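Protein toll (Drosophila melanogaster, PDB 4LXR) acts as the cell-surface receptor for the cleaved cytokine spaetzle C-106, switching on Toll signalling in embryonic dorsal-ventral patterning and antifungal immunity. Local coordinates at residues Ser99-Leu103 with Leu125-Arg129; Leu241-Ile247 with His264-Glu270; Ser494-Val500 with Asn524-Asp530. All coordinates share one frame; numbering follows the deposited sequence.

Interaction 1: residues Ser99-Leu103 with Leu125-Arg129; sequences SPTTL and LKRFR
T102 pairs with R127 and L103 with F128 as neighbouring parallel strands of the extracellular solenoid, consistent with the leucine-rich-repeat architecture of Toll-like receptors. The backbone hydrogen bonds fix this pairing. K126 N donates to T101 O at 2.9 Å, while R127 N makes only a weak bond to the same oxygen. L103 N then reaches R127 O over 3.0 Å, and R129 N reaches L103 O. CA-H...O contacts fill in between, from T102 CA to R127 O and from F128 CA to L103 O.

Polar and aliphatic atoms meet on the face carrying T102 and R127, whose side chains run alongside each other in the same direction. With chi1 at -68°, T102 OG1 stands beside its own backbone N and lies 3.4 Å from R127 CB; CG2 touches R127 CG. The arginine chain stays extended to NE, so its guanidinium group ends beyond the pair: NH1 bonds to G3 O of one spaetzle C-106 chain and NH2 to T105 OG1 of the other. A glycine at T102 would probably leave R127 CB and CG without this flank, so that the stem leading to the spaetzle-bound guanidinium is less firmly placed.

Apolar contacts gather on the face of L103 and F128, at the solenoid interior. L125 splits its two methyls: CD2 rests against P100, 4.0 Å from CG, whereas CD1 meets L103 CB at 3.7 Å. Further along, L103 CD2 approaches the F128 ring at CE1, 4.1 Å away.

Interaction 2: residues Leu241-Ile247 with His264-Glu270; sequences LTNVTDI and HNKHLNE. With NAG (2-acetamido-2-deoxy-beta-D-glucopyranose), chain J.
Turned by a chi1 of -43°, with CG anti to the carbonyl carbon, N265 brings its amide against L241 and V244. V244 answers with a chi1 of 73° that wedges CG1 between its own N and carbonyl carbon, 3.6 Å from N265 ND2. The same ND2 donates to L241 O over 2.9 Å, with the oxygen lying in the plane of the amide but the donor standing above the carbonyl plane. V244 N reaches L241 O from the opposite face, closing a type I turn, and N265 ND2 has a second acceptor in F238 O.

T245 O is gripped by two amides: N269 N comes in on a lone pair at 2.7 Å, while E270 N approaches nearly end-on. I247 N returns the pairing to E270 O. I247 CD1 and L268 CD2 meet at 3.6 Å. The carboxylates of D246 and E270 are close, OD2 to OE2 3.9 Å, but E270 also has a salt bridge to R272.

Water 2 links T242 O and V244 O to H267 N, and water 3 ties T242 O and H264 O to K266 N. N243 ND2, which also bonds to T218 O, carries the N-linked NAG, whose O6 is 2.9 Å from T242 OG1 in a hydrogen bond. Such stacked turns, each leading into a short parallel strand, are the mark of successive leucine-rich repeats, here the fifth and sixth of Toll.

Interaction 3: residues Ser494-Val500 with Asn524-Asp530; sequences SQNRLHV and NNLVHVD. With NAG (2-acetamido-2-deoxy-beta-D-glucopyranose), chain F.
Residues L498-V500 and H528-D530 run parallel, with H499 opposite H528 and V500 opposite V529. Three backbone bonds alternate between them: H528 N to L498 O at 3.0 Å, V500 N to H528 O, and D530 N to V500 O. CA-H...O contacts from V527 CA to L498 O, H499 CA to H528 O and V529 CA to V500 O accompany them. Before the strands the two segments part, and water 5 enters the interval, accepting from L498 N and donating to S494 O; its approach to L526 O is too short to be other than doubtful as a bond.

Across that same stretch N525 sends ND2 to S494 O at 2.9 Å, a nearly straight bond (168°) with the acceptor in the amide plane. A chi1 of 58° puts the amide between the backbone N and carbonyl carbon, where ND2 also bonds to F492 O. The Q495 side chain crosses that of N525 at an angle, amide planes nearly perpendicular, with OE1 3.2 Å from N525 CB.

Side-by-side strands, each fed by a turn that buries apolar side chains, are the repeating element of the leucine-rich-repeat solenoid; 494-500 spans the junction of repeats 14 and 15. V527 CG1 fits alongside L498, 3.9 Å from CG, and also touches V500 CG2.

The other face carries two histidines. Their rings are almost parallel (3°) but slid apart, with H499 NE2 3.5 Å from H528 CD2, over one face of the H528 ring and toward its rim. H499 ND1 donates to R497 O, which fixes the turn of its ring. The proximity of the two NE2 atoms would probably disfavour protonation of both rings at once. At the end of the strand, D530 OD2 accepts from NAG N2 at 2.8 Å, in a glycan that also neighbours N501.

How the interactions relate
The three contacts lie in series along one curved solenoid, each between neighbouring strand turns and none touching another. Interactions 1 and 2 have centres 30 Å apart and nearest atoms about 17 Å apart; interaction 3 is farther off, its centre 51 Å from that of interaction 2 and 58 Å from that of interaction 1. The ligand divides them accordingly: both spaetzle C-106 chains reach interaction 1, D246 of interaction 2 packs on Q62 of a spaetzle chain, and no other protein chain touches interaction 3. Sugar marks the later two, covalently attached at interaction 2 and hydrogen-bonded at interaction 3. N265 and N525 also play matching parts, each holding two carbonyls of the preceding turn.

Interaction 1: residues Ser99-Leu103 with Leu125-Arg129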
loop_
_atom_site.group_PDB
_atom_site.type_symbol
_atom_site.label_atom_id
_atom_site.label_comp_id
_atom_site.label_asym_id
_atom_site.label_seq_id
_atom_site.Cartn_x
_atom_site.Cartn_y
_atom_site.Cartn_z
ATOM N N SER A 99 3.705 -48.479 4.122
ATOM C CA SER A 99 2.503 -48.011 4.815
ATOM C C SER A 99 2.190 -46.526 4.655
ATOM O O SER A 99 2.200 -45.769 5.632
ATOM C CB SER A 99 2.589 -48.368 6.300
ATOM O OG SER A 99 3.659 -47.684 6.921
ATOM N N PRO A 100 1.922 -46.092 3.422
ATOM C CA PRO A 100 1.527 -44.694 3.273
ATOM C C PRO A 100 0.128 -44.487 3.847
ATOM O O PRO A 100 -0.637 -45.434 3.927
ATOM C CB PRO A 100 1.492 -44.518 1.756
ATOM C CG PRO A 100 1.099 -45.863 1.256
ATOM C CD PRO A 100 1.854 -46.820 2.147
ATOM N N THR A 101 -0.188 -43.256 4.222
ATOM C CA THR A 101 -1.481 -42.877 4.777
ATOM C C THR A 101 -2.359 -42.281 3.665
ATOM O O THR A 101 -3.599 -42.339 3.689
ATOM C CB THR A 101 -1.241 -41.815 5.889
ATOM O OG1 THR A 101 -0.987 -42.478 7.131
ATOM C CG2 THR A 101 -2.425 -40.863 6.061
ATOM N N THR A 102 -1.681 -41.696 2.687
ATOM C CA THR A 102 -2.308 -40.875 1.673
ATOM C C THR A 102 -1.722 -41.255 0.327
ATOM O O THR A 102 -0.503 -41.326 0.172
ATOM C CB THR A 102 -2.038 -39.378 1.949
ATOM O OG1 THR A 102 -2.734 -38.989 3.133
ATOM C CG2 THR A 102 -2.489 -38.484 0.800
ATOM N N LEU A 103 -2.598 -41.530 -0.631
ATOM C CA LEU A 103 -2.192 -41.703 -2.026
ATOM C C LEU A 103 -2.939 -40.686 -2.870
ATOM O O LEU A 103 -4.182 -40.635 -2.843
ATOM C CB LEU A 103 -2.506 -43.115 -2.547
ATOM C CG LEU A 103 -2.219 -43.342 -4.050
ATOM C CD1 LEU A 103 -0.725 -43.151 -4.403
ATOM C CD2 LEU A 103 -2.723 -44.738 -4.544
ATOM N N LEU A 125 -5.245 -47.335 3.413
ATOM C CA LEU A 125 -5.167 -45.877 3.207
ATOM C C LEU A 125 -6.248 -45.107 3.962
ATOM O O LEU A 125 -7.391 -45.565 4.070
ATOM C CB LEU A 125 -5.259 -45.510 1.717
ATOM C CG LEU A 125 -4.131 -45.878 0.740
ATOM C CD1 LEU A 125 -4.599 -45.558 -0.658
ATOM C CD2 LEU A 125 -2.786 -45.133 1.053
ATOM N N LYS A 126 -5.879 -43.937 4.478
ATOM C CA LYS A 126 -6.846 -43.054 5.128
ATOM C C LYS A 126 -7.317 -42.003 4.152
ATOM O O LYS A 126 -8.377 -41.410 4.308
ATOM C CB LYS A 126 -6.253 -42.398 6.380
ATOM C CG LYS A 126 -6.355 -43.275 7.622
ATOM C CD LYS A 126 -5.012 -43.421 8.305
ATOM C CE LYS A 126 -5.135 -44.266 9.574
ATOM N NZ LYS A 126 -3.841 -44.917 9.948
ATOM N N ARG A 127 -6.526 -41.777 3.120
ATOM C CA ARG A 127 -6.812 -40.667 2.239
ATOM C C ARG A 127 -6.449 -41.040 0.821
ATOM O O ARG A 127 -5.372 -41.544 0.566
ATOM C CB ARG A 127 -6.043 -39.404 2.695
ATOM C CG ARG A 127 -6.343 -38.182 1.810
ATOM C CD ARG A 127 -5.993 -36.824 2.447
ATOM N NE ARG A 127 -6.566 -35.739 1.649
ATOM C CZ ARG A 127 -6.482 -34.443 1.939
ATOM N NH1 ARG A 127 -5.829 -34.042 3.029
ATOM N NH2 ARG A 127 -7.050 -33.548 1.131
ATOM N N PHE A 128 -7.345 -40.771 -0.115
ATOM C CA PHE A 128 -7.072 -41.121 -1.499
ATOM C C PHE A 128 -7.628 -40.035 -2.378
ATOM O O PHE A 128 -8.736 -39.575 -2.139
ATOM C CB PHE A 128 -7.705 -42.487 -1.845
ATOM C CG PHE A 128 -7.708 -42.810 -3.314
ATOM C CD1 PHE A 128 -6.515 -43.086 -3.987
ATOM C CD2 PHE A 128 -8.911 -42.871 -4.025
ATOM C CE1 PHE A 128 -6.509 -43.406 -5.352
ATOM C CE2 PHE A 128 -8.927 -43.201 -5.400
ATOM C CZ PHE A 128 -7.725 -43.457 -6.069
ATOM N N ARG A 129 -6.862 -39.623 -3.390
ATOM C CA ARG A 129 -7.348 -38.655 -4.366
ATOM C C ARG A 129 -7.048 -39.130 -5.774
ATOM O O ARG A 129 -5.926 -39.533 -6.071
ATOM C CB ARG A 129 -6.725 -37.264 -4.161
ATOM C CG ARG A 129 -6.919 -36.369 -5.404
ATOM C CD ARG A 129 -6.910 -34.849 -5.083
ATOM N NE ARG A 129 -5.580 -34.319 -4.813
ATOM C CZ ARG A 129 -4.696 -33.916 -5.735
ATOM N NH1 ARG A 129 -4.957 -34.005 -7.046
ATOM N NH2 ARG A 129 -3.523 -33.422 -5.331
HETATM O O HOH W 1 -2.698 -45.366 6.710
#

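Interaction 2: residues Leu241-Ile247 with His264-Glu270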
loop_
_atom_site.group_PDB
_atom_site.type_symbol
_atom_site.label_atom_id
_atom_site.label_comp_id
_atom_site.label_asym_id
_atom_site.label_seq_id
_atom_site.Cartn_x
_atom_site.Cartn_y
_atom_site.Cartn_z
ATOM N N LEU A 241 -30.710 -32.489 7.352
ATOM C CA LEU A 241 -29.379 -32.097 7.815
ATOM C C LEU A 241 -29.483 -31.384 9.154
ATOM O O LEU A 241 -29.110 -30.223 9.262
ATOM C CB LEU A 241 -28.707 -31.180 6.787
ATOM C CG LEU A 241 -28.445 -31.810 5.420
ATOM C CD1 LEU A 241 -27.999 -30.781 4.381
ATOM C CD2 LEU A 241 -27.408 -32.918 5.538
ATOM N N THR A 242 -29.988 -32.074 10.173
ATOM C CA THR A 242 -30.306 -31.418 11.437
ATOM C C THR A 242 -29.086 -30.968 12.231
ATOM O O THR A 242 -29.190 -30.071 13.064
ATOM C CB THR A 242 -31.206 -32.290 12.332
ATOM O OG1 THR A 242 -30.600 -33.576 12.505
ATOM C CG2 THR A 242 -32.576 -32.456 11.692
ATOM N N ASN A 243 -27.939 -31.587 11.980
ATOM C CA ASN A 243 -26.714 -31.221 12.681
ATOM C C ASN A 243 -25.749 -30.348 11.864
ATOM O O ASN A 243 -24.627 -30.070 12.300
ATOM C CB ASN A 243 -26.002 -32.483 13.183
ATOM C CG ASN A 243 -26.758 -33.165 14.312
ATOM O OD1 ASN A 243 -27.299 -32.499 15.190
ATOM N ND2 ASN A 243 -26.806 -34.497 14.283
ATOM N N VAL A 244 -26.172 -29.925 10.677
ATOM C CA VAL A 244 -25.284 -29.139 9.820
ATOM C C VAL A 244 -24.897 -27.798 10.478
ATOM O O VAL A 244 -25.722 -27.136 11.100
ATOM C CB VAL A 244 -25.872 -28.939 8.401
ATOM C CG1 VAL A 244 -27.044 -27.925 8.398
ATOM C CG2 VAL A 244 -24.782 -28.522 7.439
ATOM N N THR A 245 -23.620 -27.445 10.397
ATOM C CA THR A 245 -23.135 -26.186 10.957
ATOM C C THR A 245 -22.631 -25.198 9.894
ATOM O O THR A 245 -22.532 -23.997 10.155
ATOM C CB THR A 245 -22.007 -26.427 11.959
ATOM O OG1 THR A 245 -20.843 -26.881 11.254
ATOM C CG2 THR A 245 -22.434 -27.473 13.024
ATOM N N ASP A 246 -22.270 -25.695 8.716
ATOM C CA ASP A 246 -21.776 -24.811 7.653
ATOM C C ASP A 246 -22.472 -25.136 6.337
ATOM O O ASP A 246 -22.479 -26.285 5.889
ATOM C CB ASP A 246 -20.252 -24.928 7.443
ATOM C CG ASP A 246 -19.433 -24.391 8.625
ATOM O OD1 ASP A 246 -19.692 -24.787 9.783
ATOM O OD2 ASP A 246 -18.513 -23.565 8.395
ATOM N N ILE A 247 -23.040 -24.107 5.719
ATOM C CA ILE A 247 -23.679 -24.242 4.437
ATOM C C ILE A 247 -23.138 -23.209 3.464
ATOM O O ILE A 247 -23.093 -22.011 3.774
ATOM C CB ILE A 247 -25.204 -24.100 4.567
ATOM C CG1 ILE A 247 -25.780 -25.296 5.335
ATOM C CG2 ILE A 247 -25.830 -24.014 3.206
ATOM C CD1 ILE A 247 -27.298 -25.195 5.628
ATOM N N HIS A 264 -35.078 -26.069 10.071
ATOM C CA HIS A 264 -34.727 -27.347 10.693
ATOM C C HIS A 264 -33.233 -27.505 10.944
ATOM O O HIS A 264 -32.781 -28.550 11.415
ATOM C CB HIS A 264 -35.251 -28.511 9.851
ATOM C CG HIS A 264 -36.741 -28.540 9.745
ATOM N ND1 HIS A 264 -37.411 -28.225 8.581
ATOM C CD2 HIS A 264 -37.694 -28.812 10.667
ATOM C CE1 HIS A 264 -38.713 -28.321 8.789
ATOM N NE2 HIS A 264 -38.911 -28.672 10.048
ATOM N N ASN A 265 -32.469 -26.459 10.643
ATOM C CA ASN A 265 -31.030 -26.483 10.834
ATOM C C ASN A 265 -30.611 -25.524 11.947
ATOM O O ASN A 265 -30.086 -24.430 11.679
ATOM C CB ASN A 265 -30.331 -26.118 9.528
ATOM C CG ASN A 265 -30.963 -26.787 8.330
ATOM O OD1 ASN A 265 -31.756 -26.180 7.618
ATOM N ND2 ASN A 265 -30.629 -28.057 8.112
ATOM N N LYS A 266 -30.844 -25.948 13.187
ATOM C CA LYS A 266 -30.682 -25.102 14.376
ATOM C C LYS A 266 -29.300 -25.200 15.026
ATOM O O LYS A 266 -29.110 -24.809 16.179
ATOM C CB LYS A 266 -31.755 -25.459 15.415
ATOM C CG LYS A 266 -33.145 -24.986 15.042
ATOM C CD LYS A 266 -33.144 -23.477 14.754
ATOM C CE LYS A 266 -34.570 -22.959 14.622
ATOM N NZ LYS A 266 -34.601 -21.657 13.916
ATOM N N HIS A 267 -28.342 -25.745 14.295
ATOM C CA HIS A 267 -26.977 -25.800 14.766
ATOM C C HIS A 267 -26.074 -25.026 13.829
ATOM O O HIS A 267 -24.850 -25.104 13.937
ATOM C CB HIS A 267 -26.518 -27.254 14.914
ATOM C CG HIS A 267 -27.160 -27.951 16.069
ATOM N ND1 HIS A 267 -26.903 -27.595 17.375
ATOM C CD2 HIS A 267 -28.081 -28.943 16.122
ATOM C CE1 HIS A 267 -27.622 -28.352 18.185
ATOM N NE2 HIS A 267 -28.345 -29.177 17.450
ATOM N N LEU A 268 -26.688 -24.289 12.904
ATOM C CA LEU A 268 -25.930 -23.499 11.930
ATOM C C LEU A 268 -24.958 -22.577 12.646
ATOM O O LEU A 268 -25.317 -21.899 13.609
ATOM C CB LEU A 268 -26.849 -22.657 11.044
ATOM C CG LEU A 268 -27.549 -23.308 9.852
ATOM C CD1 LEU A 268 -28.441 -22.288 9.143
ATOM C CD2 LEU A 268 -26.521 -23.890 8.896
ATOM N N ASN A 269 -23.721 -22.581 12.178
ATOM C CA ASN A 269 -22.691 -21.715 12.709
ATOM C C ASN A 269 -22.223 -20.684 11.667
ATOM O O ASN A 269 -21.811 -19.582 12.013
ATOM C CB ASN A 269 -21.510 -22.569 13.216
ATOM C CG ASN A 269 -20.337 -21.729 13.671
ATOM O OD1 ASN A 269 -19.334 -21.622 12.965
ATOM N ND2 ASN A 269 -20.461 -21.110 14.850
ATOM N N GLU A 270 -22.291 -21.049 10.391
ATOM C CA GLU A 270 -21.826 -20.170 9.318
ATOM C C GLU A 270 -22.615 -20.455 8.050
ATOM O O GLU A 270 -22.779 -21.617 7.668
ATOM C CB GLU A 270 -20.312 -20.342 9.056
ATOM C CG GLU A 270 -19.812 -19.686 7.745
ATOM C CD GLU A 270 -18.308 -19.348 7.737
ATOM O OE1 GLU A 270 -17.854 -18.651 6.799
ATOM O OE2 GLU A 270 -17.579 -19.766 8.660
HETATM C C1 NAG J . -27.702 -35.042 15.276
HETATM C C2 NAG J . -27.345 -35.069 16.757
HETATM C C3 NAG J . -28.292 -35.988 17.514
HETATM C C4 NAG J . -29.722 -35.503 17.306
HETATM C C5 NAG J . -30.038 -35.454 15.811
HETATM C C6 NAG J . -31.407 -34.888 15.517
HETATM C C7 NAG J . -25.071 -34.608 17.509
HETATM C C8 NAG J . -23.675 -35.127 17.659
HETATM N N2 NAG J . -25.955 -35.450 16.968
HETATM O O3 NAG J . -27.961 -35.982 18.899
HETATM O O4 NAG J . -30.656 -36.344 17.977
HETATM O O5 NAG J . -29.086 -34.624 15.121
HETATM O O6 NAG J . -31.920 -35.391 14.291
HETATM O O7 NAG J . -25.385 -33.474 17.864
HETATM O O HOH W 2 -28.366 -27.550 12.134
HETATM O O HOH W 3 -31.422 -28.693 14.186
HETATM O O HOH W 4 -18.051 -23.916 11.632
#

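Interaction 3: residues Ser494-Val500 with Asn524-Asp530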
loop_
_atom_site.group_PDB
_atom_site.type_symbol
_atom_site.label_atom_id
_atom_site.label_comp_id
_atom_site.label_asym_id
_atom_site.label_seq_id
_atom_site.Cartn_x
_atom_site.Cartn_y
_atom_site.Cartn_z
ATOM N N SER A 494 2.833 14.347 20.454
ATOM C CA SER A 494 2.810 12.887 20.559
ATOM C C SER A 494 4.202 12.240 20.644
ATOM O O SER A 494 5.125 12.603 19.912
ATOM C CB SER A 494 2.011 12.268 19.412
ATOM O OG SER A 494 2.158 10.861 19.426
ATOM N N GLN A 495 4.330 11.256 21.530
ATOM C CA GLN A 495 5.606 10.594 21.771
ATOM C C GLN A 495 5.633 9.184 21.191
ATOM O O GLN A 495 6.454 8.357 21.590
ATOM C CB GLN A 495 5.896 10.547 23.276
ATOM C CG GLN A 495 6.490 11.832 23.847
ATOM C CD GLN A 495 8.011 11.804 23.873
ATOM O OE1 GLN A 495 8.659 11.551 22.856
ATOM N NE2 GLN A 495 8.589 12.047 25.046
ATOM N N ASN A 496 4.737 8.928 20.243
ATOM C CA ASN A 496 4.546 7.604 19.660
ATOM C C ASN A 496 4.889 7.592 18.167
ATOM O O ASN A 496 4.113 7.116 17.350
ATOM C CB ASN A 496 3.095 7.159 19.881
ATOM C CG ASN A 496 2.848 5.704 19.491
ATOM O OD1 ASN A 496 3.758 4.872 19.511
ATOM N ND2 ASN A 496 1.604 5.397 19.130
ATOM N N ARG A 497 6.053 8.139 17.826
ATOM C CA ARG A 497 6.585 8.107 16.457
ATOM C C ARG A 497 5.623 8.670 15.416
ATOM O O ARG A 497 5.385 8.057 14.377
ATOM C CB ARG A 497 7.040 6.691 16.070
ATOM C CG ARG A 497 8.118 6.114 17.000
ATOM C CD ARG A 497 9.019 5.102 16.296
ATOM N NE ARG A 497 8.255 4.098 15.558
ATOM C CZ ARG A 497 7.820 2.949 16.072
ATOM N NH1 ARG A 497 7.132 2.104 15.313
ATOM N NH2 ARG A 497 8.070 2.640 17.339
ATOM N N LEU A 498 5.095 9.857 15.699
ATOM C CA LEU A 498 4.079 10.460 14.857
ATOM C C LEU A 498 4.604 10.836 13.477
ATOM O O LEU A 498 5.618 11.534 13.341
ATOM C CB LEU A 498 3.451 11.689 15.533
ATOM C CG LEU A 498 2.351 12.388 14.719
ATOM C CD1 LEU A 498 1.211 11.416 14.337
ATOM C CD2 LEU A 498 1.807 13.601 15.465
ATOM N N HIS A 499 3.895 10.353 12.463
ATOM C CA HIS A 499 4.137 10.723 11.083
ATOM C C HIS A 499 2.922 11.459 10.519
ATOM O O HIS A 499 1.798 10.937 10.504
ATOM C CB HIS A 499 4.440 9.488 10.243
ATOM C CG HIS A 499 5.823 8.947 10.439
ATOM N ND1 HIS A 499 6.176 8.185 11.532
ATOM C CD2 HIS A 499 6.939 9.054 9.679
ATOM C CE1 HIS A 499 7.450 7.842 11.436
ATOM N NE2 HIS A 499 7.937 8.359 10.321
ATOM N N VAL A 500 3.167 12.675 10.052
ATOM C CA VAL A 500 2.134 13.526 9.502
ATOM C C VAL A 500 2.415 13.725 8.026
ATOM O O VAL A 500 3.541 14.041 7.647
ATOM C CB VAL A 500 2.129 14.887 10.210
ATOM C CG1 VAL A 500 1.027 15.789 9.640
ATOM C CG2 VAL A 500 1.964 14.693 11.715
ATOM N N ASN A 524 9.849 16.934 24.219
ATOM C CA ASN A 524 11.079 16.248 23.838
ATOM C C ASN A 524 10.814 15.041 22.942
ATOM O O ASN A 524 11.435 13.987 23.090
ATOM C CB ASN A 524 11.858 15.831 25.087
ATOM C CG ASN A 524 13.303 15.482 24.787
ATOM O OD1 ASN A 524 13.692 14.314 24.822
ATOM N ND2 ASN A 524 14.104 16.497 24.477
ATOM N N ASN A 525 9.883 15.205 22.008
ATOM C CA ASN A 525 9.519 14.137 21.084
ATOM C C ASN A 525 10.166 14.325 19.713
ATOM O O ASN A 525 10.903 15.289 19.493
ATOM C CB ASN A 525 7.995 14.064 20.941
ATOM C CG ASN A 525 7.388 15.373 20.450
ATOM O OD1 ASN A 525 7.989 16.443 20.586
ATOM N ND2 ASN A 525 6.188 15.292 19.881
ATOM N N LEU A 526 9.900 13.399 18.797
ATOM C CA LEU A 526 10.296 13.590 17.407
ATOM C C LEU A 526 9.156 13.248 16.449
ATOM O O LEU A 526 8.701 12.102 16.382
ATOM C CB LEU A 526 11.546 12.785 17.059
ATOM C CG LEU A 526 11.950 12.887 15.583
ATOM C CD1 LEU A 526 12.140 14.329 15.174
ATOM C CD2 LEU A 526 13.212 12.091 15.315
ATOM N N VAL A 527 8.712 14.256 15.705
ATOM C CA VAL A 527 7.618 14.113 14.755
ATOM C C VAL A 527 8.108 14.314 13.331
ATOM O O VAL A 527 8.742 15.317 13.035
ATOM C CB VAL A 527 6.529 15.159 15.031
ATOM C CG1 VAL A 527 5.317 14.920 14.134
ATOM C CG2 VAL A 527 6.133 15.126 16.504
ATOM N N HIS A 528 7.816 13.363 12.449
ATOM C CA HIS A 528 8.126 13.517 11.028
ATOM C C HIS A 528 6.969 14.189 10.310
ATOM O O HIS A 528 5.808 13.867 10.558
ATOM C CB HIS A 528 8.404 12.163 10.374
ATOM C CG HIS A 528 9.572 11.432 10.960
ATOM N ND1 HIS A 528 10.796 11.353 10.326
ATOM C CD2 HIS A 528 9.704 10.742 12.118
ATOM C CE1 HIS A 528 11.631 10.653 11.072
ATOM N NE2 HIS A 528 10.994 10.271 12.164
ATOM N N VAL A 529 7.283 15.127 9.420
ATOM C CA VAL A 529 6.259 15.814 8.634
ATOM C C VAL A 529 6.645 15.862 7.159
ATOM O O VAL A 529 7.688 16.407 6.802
ATOM C CB VAL A 529 6.020 17.266 9.118
ATOM C CG1 VAL A 529 4.848 17.871 8.374
ATOM C CG2 VAL A 529 5.782 17.310 10.623
ATOM N N ASP A 530 5.795 15.302 6.304
ATOM C CA ASP A 530 6.059 15.288 4.872
ATOM C C ASP A 530 5.446 16.511 4.192
ATOM O O ASP A 530 4.229 16.633 4.116
ATOM C CB ASP A 530 5.509 14.002 4.252
ATOM C CG ASP A 530 6.056 13.750 2.865
ATOM O OD1 ASP A 530 6.500 14.721 2.216
ATOM O OD2 ASP A 530 6.040 12.585 2.418
HETATM C C1 NAG F . 2.449 11.177 1.938
HETATM C C2 NAG F . 3.534 10.088 1.913
HETATM C C3 NAG F . 4.231 10.043 0.546
HETATM C C4 NAG F . 3.224 10.039 -0.599
HETATM C C5 NAG F . 2.213 11.159 -0.393
HETATM C C6 NAG F . 1.139 11.209 -1.455
HETATM C C7 NAG F . 4.845 9.397 3.878
HETATM C C8 NAG F . 4.170 8.065 3.756
HETATM N N2 NAG F . 4.505 10.315 2.967
HETATM O O3 NAG F . 5.046 8.879 0.488
HETATM O O4 NAG F . 3.869 10.324 -1.838
HETATM O O5 NAG F . 1.558 10.981 0.866
HETATM O O6 NAG F . 0.333 10.040 -1.423
HETATM O O7 NAG F . 5.669 9.632 4.755
HETATM O O HOH W 5 6.450 11.416 17.363
#